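Local coordinates for protein Exo-alpha-sialidase (Clostridium perfringens, PDB 2V72) that binds galactose through a family 32 carbohydrate-binding module of a large sialidase toxin, probably holding the enzyme to galactose-bearing glycans, at residues 24-29 / 43-48; 39-44 / 132-137; 49-54 / 124-129; 69-74 / 106-111; 75-80 / 128-133. One frame throughout, in Å; residues are numbered along the deposited sequence.

Contact 1 of 5, residues 24-29 / 43-48; sequences EGQDPA and TKWNGS. With GAL (beta-D-galactopyranose), chain C.
Two donors converge on OE1 of E24: the backbone N of W45, 2.9 Å away, and a water 2.8 Å away that also accepts from the N of N46. The amide meets OE1 on the anti side of the carboxylate, 18° out of its plane. CG of E24, anti to its own backbone N (chi1 -177°), sits over the five-membered ring of the indole, 3.4 Å from its centroid, as a CH-pi contact; the two side chains cross at about a right angle. C4 of galactose packs on the opposite indole face, while O6 of the sugar donates to the W45 carbonyl. At the ring edge NE1 of W45 donates a hydrogen bond to OD2 of D27 (3.0 Å), which lies in the ring plane and fixes the rotation of the indole; the N-H comes from above the carboxylate plane, 37° out of it. Glutamate thus suits its place twice, by its methylene and by its carboxylate oxygen. Both segments are loops flanking strand 41-42: loop 24-29 follows strand 17-20, and loop 43-48, with its type I turn from K44 to G47, leads toward strand 53-59.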
# COMPACT_ATOMS: atom_id res chain seq x y z
N GLU A 24 2.95 3.14 -13.67
CA GLU A 24 2.53 3.03 -15.05
C GLU A 24 1.39 4.01 -15.26
O GLU A 24 0.55 4.16 -14.38
CB GLU A 24 2.08 1.59 -15.35
CG GLU A 24 1.67 1.33 -16.80
CD GLU A 24 2.76 1.67 -17.82
OE1 GLU A 24 3.94 1.31 -17.59
OE2 GLU A 24 2.42 2.28 -18.85
N GLY A 25 1.38 4.67 -16.42
CA GLY A 25 0.36 5.66 -16.75
C GLY A 25 -1.05 5.14 -16.55
O GLY A 25 -1.92 5.84 -16.01
N GLN A 26 -1.27 3.91 -16.97
CA GLN A 26 -2.54 3.19 -16.81
C GLN A 26 -2.84 2.80 -15.35
O GLN A 26 -4.00 2.68 -14.96
CB GLN A 26 -2.47 1.92 -17.68
CG GLN A 26 -3.57 0.91 -17.50
CD GLN A 26 -3.37 -0.30 -18.38
OE1 GLN A 26 -2.95 -0.18 -19.54
NE2 GLN A 26 -3.69 -1.47 -17.85
N ASP A 27 -1.78 2.62 -14.56
CA ASP A 27 -1.89 2.17 -13.17
C ASP A 27 -1.33 3.20 -12.18
O ASP A 27 -0.29 2.96 -11.57
CB ASP A 27 -1.12 0.86 -13.00
CG ASP A 27 -1.63 -0.24 -13.91
OD1 ASP A 27 -2.80 -0.17 -14.33
OD2 ASP A 27 -0.85 -1.17 -14.20
N PRO A 28 -2.02 4.34 -12.01
CA PRO A 28 -1.51 5.37 -11.10
C PRO A 28 -1.73 5.02 -9.62
O PRO A 28 -2.56 4.16 -9.31
CB PRO A 28 -2.33 6.60 -11.46
CG PRO A 28 -3.63 6.05 -11.95
CD PRO A 28 -3.30 4.75 -12.63
N ALA A 29 -1.00 5.68 -8.73
CA ALA A 29 -1.17 5.52 -7.29
C ALA A 29 -2.63 5.61 -6.80
O ALA A 29 -3.02 4.89 -5.88
CB ALA A 29 -0.32 6.52 -6.56
N THR A 43 3.95 -0.36 -10.71
CA THR A 43 5.16 0.34 -11.16
C THR A 43 5.23 0.24 -12.68
O THR A 43 4.46 -0.52 -13.29
CB THR A 43 6.42 -0.22 -10.48
OG1 THR A 43 6.56 -1.61 -10.76
CG2 THR A 43 6.36 -0.00 -8.95
N LYS A 44 6.12 1.00 -13.32
CA LYS A 44 6.08 1.05 -14.78
C LYS A 44 6.49 -0.24 -15.46
O LYS A 44 7.53 -0.84 -15.15
CB LYS A 44 6.79 2.28 -15.38
CG LYS A 44 8.20 2.54 -14.95
CD LYS A 44 8.72 3.86 -15.59
CE LYS A 44 7.81 5.06 -15.28
NZ LYS A 44 8.31 6.33 -15.88
N TRP A 45 5.63 -0.67 -16.37
CA TRP A 45 5.70 -1.98 -17.00
C TRP A 45 7.03 -2.29 -17.69
O TRP A 45 7.42 -3.45 -17.78
CB TRP A 45 4.57 -2.11 -18.02
CG TRP A 45 3.17 -2.09 -17.45
CD1 TRP A 45 2.79 -1.85 -16.14
CD2 TRP A 45 1.95 -2.28 -18.18
NE1 TRP A 45 1.41 -1.89 -16.04
CE2 TRP A 45 0.88 -2.15 -17.27
CE3 TRP A 45 1.67 -2.56 -19.53
CZ2 TRP A 45 -0.46 -2.30 -17.66
CZ3 TRP A 45 0.34 -2.70 -19.91
CH2 TRP A 45 -0.71 -2.57 -18.99
N ASN A 46 7.73 -1.25 -18.16
CA ASN A 46 9.01 -1.45 -18.87
C ASN A 46 10.19 -1.79 -17.96
O ASN A 46 11.32 -1.95 -18.44
CB ASN A 46 9.34 -0.28 -19.82
CG ASN A 46 9.61 1.05 -19.10
OD1 ASN A 46 9.59 2.11 -19.74
ND2 ASN A 46 9.86 1.01 -17.80
N GLY A 47 9.92 -1.90 -16.66
CA GLY A 47 10.89 -2.35 -15.67
C GLY A 47 12.04 -1.39 -15.39
O GLY A 47 13.09 -1.81 -14.89
N SER A 48 11.85 -0.11 -15.70
CA SER A 48 12.94 0.87 -15.62
C SER A 48 13.17 1.32 -14.20
O SER A 48 14.27 1.73 -13.84
CB SER A 48 12.66 2.09 -16.51
OG SER A 48 11.41 2.67 -16.21
C1 GAL C . 1.24 -7.38 -18.17
C2 GAL C . 0.30 -7.14 -16.99
C3 GAL C . 0.49 -5.73 -16.41
C4 GAL C . 1.97 -5.39 -16.19
C5 GAL C . 2.81 -5.74 -17.42
C6 GAL C . 4.29 -5.52 -17.12
O1 GAL C . 1.17 -8.74 -18.52
O2 GAL C . -1.04 -7.35 -17.38
O3 GAL C . -0.17 -5.65 -15.17
O4 GAL C . 2.47 -6.11 -15.08
O5 GAL C . 2.58 -7.09 -17.81
O6 GAL C . 5.02 -5.49 -18.34
O HOH W 1 6.48 1.58 -18.82

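Contact 2 of 5, residues 39-44 / 132-137; sequences TMWHTK and GFASIA. With CA (calcium ion), chain B; GAL (beta-D-galactopyranose), chain C.
W41 N donates to the carbonyl O of I136 at 2.7 Å, and I136 N returns a bond of 2.9 Å to W41 O, making an antiparallel hydrogen-bonded pair. Next along, T43 N reaches A134 O at 3.0 Å, nearly along the C=O axis, and A134 N gives a weak bond back to OG1 of T43, a threonine hydroxyl standing in for a backbone acceptor. In the H42 ring, ND1 donates to T43 O (2.7 Å), which lies in the ring plane; NE2 lies 2.7 Å from O4 of galactose. CE1 of H42 also touches CB of F133. At the far end the carbonyl oxygens of T39 and A137 lie side by side because both bind calcium, joined by OG1 of T39 and by S31, D34, N36 and E138. The W41 ring packs its CH2 on CB of A134 at 3.8 Å, its NE1 bonded to S22. Strand 41-42 thus runs antiparallel along 135-142, whose neighbour in the same sheet is 62-71.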
# COMPACT_ATOMS: atom_id res chain seq x y z
N THR A 39 -8.94 -2.12 -10.75
CA THR A 39 -7.90 -1.12 -11.02
C THR A 39 -6.81 -1.23 -9.96
O THR A 39 -7.10 -1.37 -8.77
CB THR A 39 -8.46 0.31 -10.93
OG1 THR A 39 -8.96 0.54 -9.61
CG2 THR A 39 -9.58 0.54 -11.95
N MET A 40 -5.55 -1.14 -10.40
CA MET A 40 -4.41 -1.23 -9.50
C MET A 40 -3.39 -0.10 -9.65
O MET A 40 -3.33 0.55 -10.70
CB MET A 40 -3.68 -2.56 -9.72
CG MET A 40 -3.01 -2.69 -11.07
SD MET A 40 -2.37 -4.35 -11.32
CE MET A 40 -3.82 -5.13 -12.03
N TRP A 41 -2.61 0.12 -8.59
CA TRP A 41 -1.34 0.81 -8.71
C TRP A 41 -0.31 -0.23 -9.13
O TRP A 41 -0.32 -1.35 -8.64
CB TRP A 41 -0.90 1.46 -7.38
CG TRP A 41 0.56 1.83 -7.38
CD1 TRP A 41 1.16 2.78 -8.16
CD2 TRP A 41 1.62 1.23 -6.61
NE1 TRP A 41 2.51 2.82 -7.92
CE2 TRP A 41 2.82 1.88 -6.97
CE3 TRP A 41 1.66 0.22 -5.63
CZ2 TRP A 41 4.06 1.55 -6.39
CZ3 TRP A 41 2.88 -0.11 -5.07
CH2 TRP A 41 4.07 0.56 -5.45
N HIS A 42 0.56 0.15 -10.06
CA HIS A 42 1.57 -0.77 -10.56
C HIS A 42 2.74 0.09 -11.01
O HIS A 42 2.54 1.17 -11.60
CB HIS A 42 0.97 -1.56 -11.74
CG HIS A 42 1.76 -2.76 -12.15
ND1 HIS A 42 3.07 -2.69 -12.57
CD2 HIS A 42 1.39 -4.06 -12.29
CE1 HIS A 42 3.49 -3.90 -12.91
NE2 HIS A 42 2.49 -4.75 -12.75
N THR A 43 3.95 -0.36 -10.71
CA THR A 43 5.16 0.34 -11.16
C THR A 43 5.23 0.24 -12.68
O THR A 43 4.46 -0.52 -13.29
CB THR A 43 6.42 -0.22 -10.48
OG1 THR A 43 6.56 -1.61 -10.76
CG2 THR A 43 6.36 -0.00 -8.95
N LYS A 44 6.12 1.00 -13.32
CA LYS A 44 6.08 1.05 -14.78
C LYS A 44 6.49 -0.24 -15.46
O LYS A 44 7.53 -0.84 -15.15
CB LYS A 44 6.79 2.28 -15.38
CG LYS A 44 8.20 2.54 -14.95
CD LYS A 44 8.72 3.86 -15.59
CE LYS A 44 7.81 5.06 -15.28
NZ LYS A 44 8.31 6.33 -15.88
N GLY A 132 9.78 -8.32 -10.71
CA GLY A 132 10.52 -7.12 -10.34
C GLY A 132 9.62 -5.89 -10.31
O GLY A 132 10.09 -4.77 -10.42
N PHE A 133 8.32 -6.12 -10.17
CA PHE A 133 7.32 -5.05 -10.09
C PHE A 133 6.67 -4.99 -8.71
O PHE A 133 6.90 -5.84 -7.86
CB PHE A 133 6.22 -5.26 -11.14
CG PHE A 133 6.73 -5.41 -12.55
CD1 PHE A 133 6.78 -6.66 -13.15
CD2 PHE A 133 7.18 -4.30 -13.26
CE1 PHE A 133 7.26 -6.81 -14.45
CE2 PHE A 133 7.66 -4.43 -14.56
CZ PHE A 133 7.70 -5.69 -15.15
N ALA A 134 5.85 -3.96 -8.52
CA ALA A 134 5.00 -3.83 -7.35
C ALA A 134 3.62 -3.41 -7.83
O ALA A 134 3.51 -2.48 -8.65
CB ALA A 134 5.57 -2.78 -6.39
N SER A 135 2.59 -4.10 -7.35
CA SER A 135 1.20 -3.75 -7.62
C SER A 135 0.33 -3.90 -6.37
O SER A 135 0.58 -4.76 -5.52
CB SER A 135 0.63 -4.57 -8.79
OG SER A 135 0.72 -5.97 -8.58
N ILE A 136 -0.66 -3.01 -6.26
CA ILE A 136 -1.67 -3.04 -5.21
C ILE A 136 -2.96 -2.57 -5.87
O ILE A 136 -3.03 -1.46 -6.41
CB ILE A 136 -1.33 -2.10 -4.01
CG1 ILE A 136 -0.14 -2.64 -3.20
CG2 ILE A 136 -2.54 -1.93 -3.08
CD1 ILE A 136 0.41 -1.67 -2.15
N ALA A 137 -3.98 -3.43 -5.85
CA ALA A 137 -5.27 -3.08 -6.45
C ALA A 137 -6.13 -2.26 -5.50
O ALA A 137 -6.84 -1.35 -5.94
CB ALA A 137 -6.01 -4.35 -6.93
CA CA B . -8.35 -0.13 -7.21
C1 GAL C . 1.24 -7.38 -18.17
C2 GAL C . 0.30 -7.14 -16.99
C3 GAL C . 0.49 -5.73 -16.41
C4 GAL C . 1.97 -5.39 -16.19
C5 GAL C . 2.81 -5.74 -17.42
C6 GAL C . 4.29 -5.52 -17.12
O1 GAL C . 1.17 -8.74 -18.52
O2 GAL C . -1.04 -7.35 -17.38
O3 GAL C . -0.17 -5.65 -15.17
O4 GAL C . 2.47 -6.11 -15.08
O5 GAL C . 2.58 -7.09 -17.81
O6 GAL C . 5.02 -5.49 -18.34

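Contact 3 of 5, residues 49-54 / 124-129; sequences DALPQS and ITAIQG
L51 carries the close packing, its two methyl groups reaching different parts of 124-129. CD1 lies 3.4 Å from the N of G129, while CD2 rests 4.2 Å from CB of A126. CG stands anti to the carbonyl carbon (chi1 -55°), and CB itself is 3.4 Å from the I127 carbonyl O. Backbone bonds continue this side: A126 N donates to Q53 O at 2.8 Å, and the return bond from Q53 N to A126 O is weak. The small methyl of A126 suits a buried place beside A134.

The outer side is looser. P52, preceded by a cis peptide bond, is exposed and touches CG2 of T125 with its CB, 3.8 Å away; its CA makes a CA-H...O contact with A126 O. The Q53 side chain folds back instead of crossing, NE2 donating to A50 O while OE1 is bonded to T21. Just beyond the paired residues, I127 and Q128 make a classic beta bulge opposite K83. Q53-A126 and S54-T125 form the end of the pairing of strands 53-59 and 121-129 in a five-stranded antiparallel sheet, part of the beta-sandwich of the F5/8 type C (discoidin) fold.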
# COMPACT_ATOMS: atom_id res chain seq x y z
N ASP A 49 12.12 1.25 -13.39
CA ASP A 49 12.19 1.64 -12.00
C ASP A 49 12.34 0.40 -11.12
O ASP A 49 11.36 -0.14 -10.60
CB ASP A 49 10.95 2.46 -11.62
CG ASP A 49 10.89 3.80 -12.34
OD1 ASP A 49 11.96 4.38 -12.61
OD2 ASP A 49 9.77 4.27 -12.63
N ALA A 50 13.59 -0.06 -10.98
CA ALA A 50 13.91 -1.22 -10.15
C ALA A 50 13.51 -1.01 -8.68
O ALA A 50 13.57 0.12 -8.17
CB ALA A 50 15.39 -1.54 -10.26
N LEU A 51 13.11 -2.09 -8.01
CA LEU A 51 12.75 -2.04 -6.58
C LEU A 51 13.98 -1.74 -5.69
O LEU A 51 15.11 -2.02 -6.10
CB LEU A 51 12.06 -3.34 -6.14
CG LEU A 51 10.82 -3.78 -6.93
CD1 LEU A 51 10.45 -5.22 -6.61
CD2 LEU A 51 9.62 -2.85 -6.71
N PRO A 52 13.76 -1.17 -4.49
CA PRO A 52 12.49 -0.75 -3.90
C PRO A 52 11.79 0.44 -4.56
O PRO A 52 12.43 1.40 -4.99
CB PRO A 52 12.86 -0.42 -2.45
CG PRO A 52 14.29 -0.12 -2.47
CD PRO A 52 14.89 -0.93 -3.58
N GLN A 53 10.47 0.33 -4.65
CA GLN A 53 9.60 1.45 -4.99
C GLN A 53 8.49 1.44 -3.94
O GLN A 53 8.28 0.41 -3.28
CB GLN A 53 9.01 1.31 -6.40
CG GLN A 53 10.04 1.28 -7.54
CD GLN A 53 10.77 2.62 -7.74
OE1 GLN A 53 10.20 3.70 -7.53
NE2 GLN A 53 12.03 2.54 -8.15
N SER A 54 7.79 2.55 -3.78
CA SER A 54 6.83 2.69 -2.69
C SER A 54 5.56 3.41 -3.10
O SER A 54 5.52 4.10 -4.11
CB SER A 54 7.48 3.43 -1.52
OG SER A 54 7.78 4.76 -1.88
N ILE A 124 3.88 2.20 1.95
CA ILE A 124 4.20 0.80 1.68
C ILE A 124 5.34 0.73 0.68
O ILE A 124 5.21 1.18 -0.46
CB ILE A 124 2.99 0.00 1.12
CG1 ILE A 124 1.68 0.33 1.86
CG2 ILE A 124 3.30 -1.51 1.09
CD1 ILE A 124 1.74 0.17 3.38
N THR A 125 6.46 0.16 1.13
CA THR A 125 7.64 -0.00 0.30
C THR A 125 7.76 -1.46 -0.13
O THR A 125 7.75 -2.36 0.71
CB THR A 125 8.93 0.46 1.04
OG1 THR A 125 8.83 1.86 1.34
CG2 THR A 125 10.18 0.22 0.19
N ALA A 126 7.86 -1.66 -1.44
CA ALA A 126 8.06 -2.98 -2.01
C ALA A 126 9.55 -3.22 -2.26
O ALA A 126 10.13 -2.65 -3.18
CB ALA A 126 7.28 -3.12 -3.29
N ILE A 127 10.15 -4.06 -1.43
CA ILE A 127 11.57 -4.41 -1.56
C ILE A 127 11.76 -5.47 -2.65
O ILE A 127 12.68 -5.38 -3.46
CB ILE A 127 12.16 -4.93 -0.23
CG1 ILE A 127 11.98 -3.88 0.88
CG2 ILE A 127 13.64 -5.31 -0.39
CD1 ILE A 127 12.17 -4.43 2.29
N GLN A 128 10.88 -6.47 -2.64
CA GLN A 128 10.89 -7.53 -3.63
C GLN A 128 9.46 -7.81 -4.05
O GLN A 128 8.54 -7.66 -3.24
CB GLN A 128 11.52 -8.81 -3.07
CG GLN A 128 13.03 -8.74 -2.86
CD GLN A 128 13.66 -10.10 -2.58
OE1 GLN A 128 13.33 -11.10 -3.25
NE2 GLN A 128 14.57 -10.14 -1.61
N GLY A 129 9.28 -8.18 -5.31
CA GLY A 129 7.97 -8.45 -5.89
C GLY A 129 8.16 -9.23 -7.18
O GLY A 129 9.21 -9.13 -7.80

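Contact 4 of 5, residues 69-74 / 106-111; sequences AITPRT and NLVKTV. With GAL (beta-D-galactopyranose), chain C.
I70 and K109 exchange two nearly straight backbone bonds: I70 N to K109 O at 2.8 Å with 173° at the hydrogen, and K109 N to I70 O at 2.9 Å with 177°. They form an antiparallel hydrogen-bonded pair between strands 69-71 and 109-111.

Packing surrounds these bonds. CD1 of I70 reaches the K109 carbonyl O, and CB of A69 meets CG1 of V108 at 3.9 Å, the small alanine methyl fitting beside the branched valine. CG2 of V108 lies 3.8 Å from OG1 of T71. Where the strand pairing has ended, the P72 ring offers CG to the L107 carbonyl O (3.3 Å) and to NZ of K109, whose bent chain crosses the proline at about a right angle; that ammonium is bonded to N105 O and weakly to L107 O.

R73 points away from segment 106-111. Its guanidinium edge grips O3 of galactose with NH1 (2.8 Å) and NH2 (2.9 Å), and NE is tied to S75 O. The paired donors imply recognition of the sugar's O3 hydroxyl by an arginine just beyond the end of a paired strand.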
# COMPACT_ATOMS: atom_id res chain seq x y z
N ALA A 69 -5.28 -3.37 5.17
CA ALA A 69 -5.52 -4.46 4.24
C ALA A 69 -4.97 -4.13 2.85
O ALA A 69 -5.39 -3.16 2.21
CB ALA A 69 -7.01 -4.81 4.17
N ILE A 70 -4.02 -4.95 2.41
CA ILE A 70 -3.37 -4.79 1.11
C ILE A 70 -3.90 -5.85 0.14
O ILE A 70 -3.54 -7.03 0.22
CB ILE A 70 -1.82 -4.89 1.23
CG1 ILE A 70 -1.28 -3.86 2.23
CG2 ILE A 70 -1.15 -4.75 -0.13
CD1 ILE A 70 -1.24 -4.35 3.69
N THR A 71 -4.76 -5.40 -0.77
CA THR A 71 -5.39 -6.26 -1.77
C THR A 71 -4.53 -6.34 -3.04
O THR A 71 -4.35 -5.34 -3.74
CB THR A 71 -6.79 -5.74 -2.15
OG1 THR A 71 -7.55 -5.50 -0.95
CG2 THR A 71 -7.53 -6.72 -3.06
N PRO A 72 -3.99 -7.54 -3.34
CA PRO A 72 -3.25 -7.74 -4.58
C PRO A 72 -4.14 -7.65 -5.82
O PRO A 72 -5.37 -7.60 -5.70
CB PRO A 72 -2.69 -9.16 -4.43
CG PRO A 72 -2.81 -9.48 -2.99
CD PRO A 72 -4.02 -8.76 -2.53
N ARG A 73 -3.51 -7.65 -6.99
CA ARG A 73 -4.23 -7.69 -8.25
C ARG A 73 -5.15 -8.91 -8.36
O ARG A 73 -4.77 -10.04 -8.04
CB ARG A 73 -3.26 -7.64 -9.43
CG ARG A 73 -2.24 -8.77 -9.49
CD ARG A 73 -1.19 -8.49 -10.55
NE ARG A 73 -1.77 -8.37 -11.88
CZ ARG A 73 -1.21 -7.72 -12.90
NH1 ARG A 73 -0.04 -7.11 -12.75
NH2 ARG A 73 -1.84 -7.68 -14.06
N THR A 74 -6.36 -8.65 -8.82
CA THR A 74 -7.43 -9.64 -8.90
C THR A 74 -7.13 -10.73 -9.95
O THR A 74 -7.70 -11.81 -9.93
CB THR A 74 -8.78 -8.90 -9.16
OG1 THR A 74 -9.84 -9.51 -8.42
CG2 THR A 74 -9.12 -8.85 -10.64
N ASN A 106 -2.84 -14.05 -4.53
CA ASN A 106 -3.71 -12.87 -4.60
C ASN A 106 -4.63 -12.66 -3.38
O ASN A 106 -5.58 -11.88 -3.45
CB ASN A 106 -4.53 -12.90 -5.89
CG ASN A 106 -5.50 -14.08 -5.97
OD1 ASN A 106 -6.30 -14.16 -6.91
ND2 ASN A 106 -5.43 -14.99 -5.00
N LEU A 107 -4.34 -13.35 -2.28
CA LEU A 107 -5.11 -13.19 -1.05
C LEU A 107 -4.77 -11.84 -0.42
O LEU A 107 -3.61 -11.42 -0.41
CB LEU A 107 -4.80 -14.32 -0.06
CG LEU A 107 -5.07 -15.78 -0.47
CD1 LEU A 107 -4.28 -16.75 0.39
CD2 LEU A 107 -6.54 -16.12 -0.45
N VAL A 108 -5.79 -11.17 0.12
CA VAL A 108 -5.58 -9.95 0.88
C VAL A 108 -4.51 -10.20 1.95
O VAL A 108 -4.50 -11.26 2.60
CB VAL A 108 -6.89 -9.42 1.51
CG1 VAL A 108 -6.64 -8.22 2.41
CG2 VAL A 108 -7.87 -9.02 0.41
N LYS A 109 -3.59 -9.26 2.08
CA LYS A 109 -2.57 -9.32 3.12
C LYS A 109 -2.94 -8.29 4.17
O LYS A 109 -3.11 -7.11 3.85
CB LYS A 109 -1.18 -9.05 2.52
CG LYS A 109 -0.91 -9.78 1.20
CD LYS A 109 -0.28 -11.16 1.41
CE LYS A 109 -0.73 -12.20 0.35
NZ LYS A 109 -0.66 -11.77 -1.08
N THR A 110 -3.08 -8.74 5.41
CA THR A 110 -3.40 -7.85 6.52
C THR A 110 -2.19 -7.58 7.41
O THR A 110 -1.30 -8.42 7.57
CB THR A 110 -4.57 -8.36 7.40
OG1 THR A 110 -4.30 -9.71 7.82
CG2 THR A 110 -5.90 -8.31 6.65
N VAL A 111 -2.16 -6.37 7.96
CA VAL A 111 -1.18 -5.97 8.96
C VAL A 111 -1.96 -5.34 10.10
O VAL A 111 -2.70 -4.37 9.91
CB VAL A 111 -0.13 -4.98 8.38
CG1 VAL A 111 0.72 -4.38 9.49
CG2 VAL A 111 0.75 -5.68 7.35
C1 GAL C . 1.24 -7.38 -18.17
C2 GAL C . 0.30 -7.14 -16.99
C3 GAL C . 0.49 -5.73 -16.41
C4 GAL C . 1.97 -5.39 -16.19
C5 GAL C . 2.81 -5.74 -17.42
C6 GAL C . 4.29 -5.52 -17.12
O1 GAL C . 1.17 -8.74 -18.52
O2 GAL C . -1.04 -7.35 -17.38
O3 GAL C . -0.17 -5.65 -15.17
O4 GAL C . 2.47 -6.11 -15.08
O5 GAL C . 2.58 -7.09 -17.81
O6 GAL C . 5.02 -5.49 -18.34
O HOH W 2 -6.95 -10.33 -4.88

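Contact 5 of 5, residues 75-80 / 128-133; sequences SGNNGF and QGVGGF. With GAL (beta-D-galactopyranose), chain C.
N78 and F133 stand side by side next to galactose, pointing the same way with amide and ring planes 69° apart. CB of N78 lies 3.3 Å from O4 of the sugar, and CZ of F133 is 3.9 Å from its C6. OD1 of N78 sits at the phenyl edge, near the ring plane, 3.7 Å from CD1. Behind them G79 N donates to V130 O (2.8 Å) and V130 N to F80 O (3.0 Å), joining two loops at the sugar-binding end of the F5/8 type C domain. Segment 75-80 here makes a type II beta turn from N77 to F80, and the third residue of the turn, G79, takes backbone angles (phi 89°) at which a side chain would jam against the preceding carbonyl. The bare CA of G79 also makes a CA-H...O contact with F133 O. V130 lies beside F80, though its methyls are placed doubtfully. The carbonyl of N78 is held by OG of S135 and NH1 of R73, and the F80 ring packs on P72 and N106.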
# COMPACT_ATOMS: atom_id res chain seq x y z
N SER A 75 -6.18 -10.42 -10.84
CA SER A 75 -5.79 -11.29 -11.94
C SER A 75 -4.32 -11.00 -12.30
O SER A 75 -3.86 -9.87 -12.13
CB SER A 75 -6.70 -11.05 -13.14
OG SER A 75 -6.20 -11.65 -14.31
N GLY A 76 -3.61 -12.01 -12.79
CA GLY A 76 -2.17 -11.88 -13.06
C GLY A 76 -1.36 -11.98 -11.78
O GLY A 76 -1.92 -11.91 -10.68
N ASN A 77 -0.05 -12.14 -11.89
CA ASN A 77 0.81 -12.17 -10.69
C ASN A 77 1.89 -11.07 -10.59
O ASN A 77 2.46 -10.86 -9.52
CB ASN A 77 1.38 -13.57 -10.43
CG ASN A 77 2.34 -14.06 -11.51
OD1 ASN A 77 2.91 -15.15 -11.38
ND2 ASN A 77 2.53 -13.27 -12.56
N ASN A 78 2.15 -10.38 -11.70
CA ASN A 78 3.18 -9.34 -11.73
C ASN A 78 3.00 -8.30 -10.64
O ASN A 78 1.94 -7.66 -10.54
CB ASN A 78 3.23 -8.65 -13.10
CG ASN A 78 4.19 -9.32 -14.07
OD1 ASN A 78 5.18 -9.92 -13.66
ND2 ASN A 78 3.90 -9.21 -15.35
N GLY A 79 4.03 -8.14 -9.82
CA GLY A 79 4.01 -7.14 -8.76
C GLY A 79 3.44 -7.58 -7.43
O GLY A 79 3.28 -6.76 -6.52
N PHE A 80 3.10 -8.87 -7.30
CA PHE A 80 2.80 -9.44 -6.00
C PHE A 80 4.00 -9.06 -5.14
O PHE A 80 5.12 -9.50 -5.43
CB PHE A 80 2.67 -10.97 -6.05
CG PHE A 80 1.34 -11.50 -6.54
CD1 PHE A 80 1.18 -12.86 -6.79
CD2 PHE A 80 0.25 -10.66 -6.74
CE1 PHE A 80 -0.04 -13.38 -7.24
CE2 PHE A 80 -0.97 -11.17 -7.19
CZ PHE A 80 -1.12 -12.54 -7.44
N GLN A 128 10.88 -6.47 -2.64
CA GLN A 128 10.89 -7.53 -3.63
C GLN A 128 9.46 -7.81 -4.05
O GLN A 128 8.54 -7.66 -3.24
CB GLN A 128 11.52 -8.81 -3.07
CG GLN A 128 13.03 -8.74 -2.86
CD GLN A 128 13.66 -10.10 -2.58
OE1 GLN A 128 13.33 -11.10 -3.25
NE2 GLN A 128 14.57 -10.14 -1.61
N GLY A 129 9.28 -8.18 -5.31
CA GLY A 129 7.97 -8.45 -5.89
C GLY A 129 8.16 -9.23 -7.18
O GLY A 129 9.21 -9.13 -7.80
N VAL A 130 7.15 -10.00 -7.58
CA VAL A 130 7.29 -10.85 -8.77
C VAL A 130 7.38 -10.07 -10.07
O VAL A 130 6.66 -9.08 -10.28
CB VAL A 130 6.27 -12.05 -8.83
CG1 VAL A 130 5.26 -12.01 -7.70
CG2 VAL A 130 5.58 -12.17 -10.19
N GLY A 131 8.29 -10.52 -10.93
CA GLY A 131 8.61 -9.85 -12.18
C GLY A 131 9.49 -8.64 -11.98
O GLY A 131 9.91 -8.01 -12.95
N GLY A 132 9.78 -8.32 -10.71
CA GLY A 132 10.52 -7.12 -10.34
C GLY A 132 9.62 -5.89 -10.31
O GLY A 132 10.09 -4.77 -10.42
N PHE A 133 8.32 -6.12 -10.17
CA PHE A 133 7.32 -5.05 -10.09
C PHE A 133 6.67 -4.99 -8.71
O PHE A 133 6.90 -5.84 -7.86
CB PHE A 133 6.22 -5.26 -11.14
CG PHE A 133 6.73 -5.41 -12.55
CD1 PHE A 133 6.78 -6.66 -13.15
CD2 PHE A 133 7.18 -4.30 -13.26
CE1 PHE A 133 7.26 -6.81 -14.45
CE2 PHE A 133 7.66 -4.43 -14.56
CZ PHE A 133 7.70 -5.69 -15.15
C1 GAL C . 1.24 -7.38 -18.17
C2 GAL C . 0.30 -7.14 -16.99
C3 GAL C . 0.49 -5.73 -16.41
C4 GAL C . 1.97 -5.39 -16.19
C5 GAL C . 2.81 -5.74 -17.42
C6 GAL C . 4.29 -5.52 -17.12
O1 GAL C . 1.17 -8.74 -18.52
O2 GAL C . -1.04 -7.35 -17.38
O3 GAL C . -0.17 -5.65 -15.17
O4 GAL C . 2.47 -6.11 -15.08
O5 GAL C . 2.58 -7.09 -17.81
O6 GAL C . 5.02 -5.49 -18.34

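Four contacts meet the same galactose: contact 1 brings W45, contact 2 H42 and F133, contact 4 R73, and contact 5 N78 with F133 again. Contacts 1 and 2 share T43 and K44, with centres about 7 Å apart, and a probable bond from E24 N to H42 O (2.9 Å) joins them. Contacts 2 and 5 share F133, their centres about 8 Å apart. R73 CG lies 3.6 Å from F80 CE2, packing contact 4 on contact 5, while A137 N to T71 O joins contacts 2 and 4. Contact 3 does not touch the sugar; it meets contact 2 (A126 CB to A134 CB 3.5 Å) and, through L51, contact 5. Calcium belongs to contact 2, at its end remote from F133.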